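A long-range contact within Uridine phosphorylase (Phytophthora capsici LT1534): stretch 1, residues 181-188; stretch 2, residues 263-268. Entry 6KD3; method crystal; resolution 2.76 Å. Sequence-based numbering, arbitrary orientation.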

ATOM      1  N   SER A 181      -5.198   8.699 -18.964  1.00 12.93           N
ATOM      2  CA  SER A 181      -4.165   9.307 -19.769  1.00 11.89           C
ATOM      3  C   SER A 181      -2.984   9.680 -18.872  1.00 17.88           C
ATOM      4  O   SER A 181      -3.150   9.966 -17.678  1.00 18.42           O
ATOM      5  CB  SER A 181      -4.731  10.505 -20.511  1.00  6.72           C
ATOM      6  OG  SER A 181      -5.910  10.091 -21.204  1.00  5.60           O
ATOM      7  N   ILE A 182      -1.784   9.535 -19.419  1.00 12.35           N
ATOM      8  CA  ILE A 182      -0.618  10.247 -18.935  1.00 12.14           C
ATOM      9  C   ILE A 182      -0.476  11.510 -19.782  1.00 16.51           C
ATOM     10  O   ILE A 182      -1.038  11.621 -20.874  1.00 17.26           O
ATOM     11  CB  ILE A 182       0.658   9.375 -18.995  1.00 14.47           C
ATOM     12  CG1 ILE A 182       0.777   8.476 -17.745  1.00 12.03           C
ATOM     13  N   CYS A 183       0.265  12.490 -19.279  1.00 14.75           N
ATOM     14  CA  CYS A 183       0.125  13.858 -19.776  1.00 13.52           C
ATOM     15  C   CYS A 183       1.143  14.080 -20.875  1.00 16.32           C
ATOM     16  O   CYS A 183       2.307  14.413 -20.608  1.00 17.00           O
ATOM     17  CB  CYS A 183       0.295  14.862 -18.656  1.00 13.22           C
ATOM     18  SG  CYS A 183      -0.446  16.451 -19.050  1.00 40.02           S
ATOM     19  N   SER A 184       0.660  13.917 -22.143  1.00 20.78           N
ATOM     20  CA  SER A 184       1.380  14.013 -23.416  1.00 16.66           C
ATOM     21  C   SER A 184       2.540  14.983 -23.316  1.00 14.82           C
ATOM     22  O   SER A 184       3.675  14.566 -23.070  1.00 15.55           O
ATOM     23  CB  SER A 184       0.442  14.457 -24.527  1.00 13.84           C
ATOM     24  OG  SER A 184      -0.747  13.703 -24.438  1.00 14.81           O
ATOM     25  N   PRO A 185       2.283  16.275 -23.454  1.00 14.21           N
ATOM     26  CA  PRO A 185       3.383  17.248 -23.398  1.00 15.32           C
ATOM     27  C   PRO A 185       4.358  17.023 -22.269  1.00 17.28           C
ATOM     28  O   PRO A 185       5.557  17.156 -22.503  1.00 21.85           O
ATOM     29  CB  PRO A 185       2.655  18.581 -23.230  1.00 19.76           C
ATOM     30  CG  PRO A 185       3.707  19.536 -23.418  1.00 20.05           C
ATOM     31  N   GLU A 186       3.890  16.682 -21.058  1.00 24.75           N
ATOM     32  CA  GLU A 186       4.815  16.385 -19.959  1.00 19.12           C
ATOM     33  C   GLU A 186       5.685  15.193 -20.302  1.00 17.47           C
ATOM     34  O   GLU A 186       6.923  15.266 -20.207  1.00 21.97           O
ATOM     35  CB  GLU A 186       4.074  16.115 -18.654  1.00 13.41           C
ATOM     36  CG  GLU A 186       4.964  15.453 -17.615  1.00  9.28           C
ATOM     37  N   VAL A 187       5.050  14.081 -20.701  1.00 17.82           N
ATOM     38  CA  VAL A 187       5.792  12.920 -21.200  1.00 18.17           C
ATOM     39  C   VAL A 187       6.769  13.320 -22.306  1.00 15.80           C
ATOM     40  O   VAL A 187       7.907  12.835 -22.353  1.00 14.08           O
ATOM     41  CB  VAL A 187       4.817  11.842 -21.689  1.00 15.37           C
ATOM     42  CG1 VAL A 187       5.511  10.875 -22.721  1.00 18.67           C
ATOM     43  CG2 VAL A 187       4.329  11.075 -20.503  1.00 11.36           C
ATOM     44  N   ARG A 188       6.329  14.207 -23.220  1.00 16.29           N
ATOM     45  CA  ARG A 188       7.229  14.762 -24.225  1.00 15.61           C
ATOM     46  C   ARG A 188       8.395  15.479 -23.578  1.00 16.10           C
ATOM     47  O   ARG A 188       9.490  15.508 -24.141  1.00 21.96           O
ATOM     48  CB  ARG A 188       6.476  15.713 -25.146  1.00 12.05           C
ATOM     49  CG  ARG A 188       5.299  15.072 -25.866  1.00 19.77           C
TER
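Stretch 2, residues 263-268: IPVAVV

Stretch 1 begins as an extended segment and then turns into a helix. Ser181, Ile182 and Cys183 have phi/psi values of -59/144, -94/161 and -93/97. Pro185 to Arg188 are helical, and the helix runs on later in the chain. Two backbone hydrogen bonds support this segment: Val187 N to Cys183 O at 2.8 Å and Arg188 N to Ser184 O at 2.7 Å.

Stretch 2 is extended throughout. Ile263 and Pro264 lead in with phi/psi of -111/119 and -66/116. Val267 and Val268 lie in a strand that continues beyond the stretch. The strand and the helix run in broadly the same direction. Their axes cross at -36° and approach to 8.0 Å. The closer backbone approach is made by the loop ahead of the helix. There the CA atoms of Ile182 and Ala266 are 5.3 Å apart, and those of Cys183 and Pro264 are 5.4 Å apart. The register at this point is therefore reversed: the later residue of stretch 1 pairs with the earlier residue of stretch 2.

One hydrogen bond joins the two backbones. Cys183 N donates to Val265 O over 3.0 Å, with an N-H...O angle of 145°. It ties Cys183 to the carbonyl of Val265, between the two CA pairs of the register.

The side chains pack around this bond. CA-to-CB of Cys183 points toward stretch 2, and chi1 is t (-159°). Its SG lies 3.5 Å from CG of Pro264, an apolar contact with the proline ring, which has a C-gamma exo pucker. Ile182 is buried, with its CA-to-CB bond sideways to stretch 2. Its CG1 is 4.2 Å from CA of Ala266 and 4.4 Å from N of Val267, so it rests against the backbone of stretch 2. CG2 and CD1 of Ile182 are not modelled.

The small side chain of Ala266 meets two helix residues. Its CB is 4.0 Å from CG of Glu186 and 4.2 Å from CG2 of Val187. Glu186 has its CA-to-CB bond toward stretch 2, but its carboxylate is not modelled, so the contact described is that of the aliphatic part. Val187 adopts chi1 t (157°), and its contact with Ala266 is apolar.

Ser184, Pro185 and Arg188 make no contact with stretch 2, nor do Ile263 and Val268 with stretch 1. The interface is small, burying 282 Å² over both sides.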

ATOM      1  N   ILE A 263      -4.263  17.952 -12.893  1.00 30.45           N
ATOM      2  CA  ILE A 263      -2.857  17.889 -12.496  1.00 32.80           C
ATOM      3  C   ILE A 263      -2.127  16.998 -13.493  1.00 23.29           C
ATOM      4  O   ILE A 263      -2.472  15.820 -13.623  1.00 26.82           O
ATOM      5  CB  ILE A 263      -2.690  17.355 -11.058  1.00 32.80           C
ATOM      6  CG1 ILE A 263      -3.625  18.086 -10.075  1.00 21.98           C
ATOM      7  N   PRO A 264      -1.146  17.502 -14.204  1.00 24.96           N
ATOM      8  CA  PRO A 264      -0.459  16.677 -15.202  1.00 23.13           C
ATOM      9  C   PRO A 264       0.320  15.520 -14.586  1.00 19.83           C
ATOM     10  O   PRO A 264       1.284  15.780 -13.860  1.00 16.80           O
ATOM     11  CB  PRO A 264       0.485  17.689 -15.870  1.00 19.98           C
ATOM     12  CG  PRO A 264      -0.420  18.706 -16.410  1.00 19.87           C
ATOM     13  N   VAL A 265      -0.053  14.260 -14.871  1.00 16.18           N
ATOM     14  CA  VAL A 265       0.659  13.113 -14.303  1.00 18.07           C
ATOM     15  C   VAL A 265       1.616  12.523 -15.327  1.00 13.96           C
ATOM     16  O   VAL A 265       1.535  12.786 -16.523  1.00 10.57           O
ATOM     17  CB  VAL A 265      -0.286  12.012 -13.779  1.00 20.77           C
ATOM     18  N   ALA A 266       2.543  11.709 -14.829  1.00 22.76           N
ATOM     19  CA  ALA A 266       3.433  10.870 -15.623  1.00 18.36           C
ATOM     20  C   ALA A 266       4.083   9.827 -14.713  1.00 18.38           C
ATOM     21  O   ALA A 266       4.259  10.053 -13.516  1.00 22.22           O
ATOM     22  CB  ALA A 266       4.505  11.708 -16.329  1.00 16.02           C
ATOM     23  N   VAL A 267       4.483   8.710 -15.309  1.00 20.10           N
ATOM     24  CA  VAL A 267       5.162   7.616 -14.628  1.00 17.88           C
ATOM     25  C   VAL A 267       6.514   7.354 -15.303  1.00 26.48           C
ATOM     26  O   VAL A 267       6.589   7.253 -16.537  1.00 21.67           O
ATOM     27  CB  VAL A 267       4.287   6.357 -14.659  1.00 17.14           C
ATOM     28  CG1 VAL A 267       4.948   5.195 -13.904  1.00 24.61           C
ATOM     29  CG2 VAL A 267       2.917   6.686 -14.095  1.00 31.18           C
ATOM     30  N   VAL A 268       7.573   7.204 -14.491  1.00 20.99           N
ATOM     31  CA  VAL A 268       8.953   7.071 -14.971  1.00 18.03           C
ATOM     32  C   VAL A 268       9.593   5.859 -14.292  1.00 25.84           C
ATOM     33  O   VAL A 268      10.083   5.968 -13.163  1.00 22.97           O
ATOM     34  CB  VAL A 268       9.769   8.335 -14.709  1.00 18.26           C
ATOM     35  CG1 VAL A 268      11.136   8.214 -15.327  1.00 21.19           C
ATOM     36  CG2 VAL A 268       9.070   9.549 -15.267  1.00 24.41           C
TER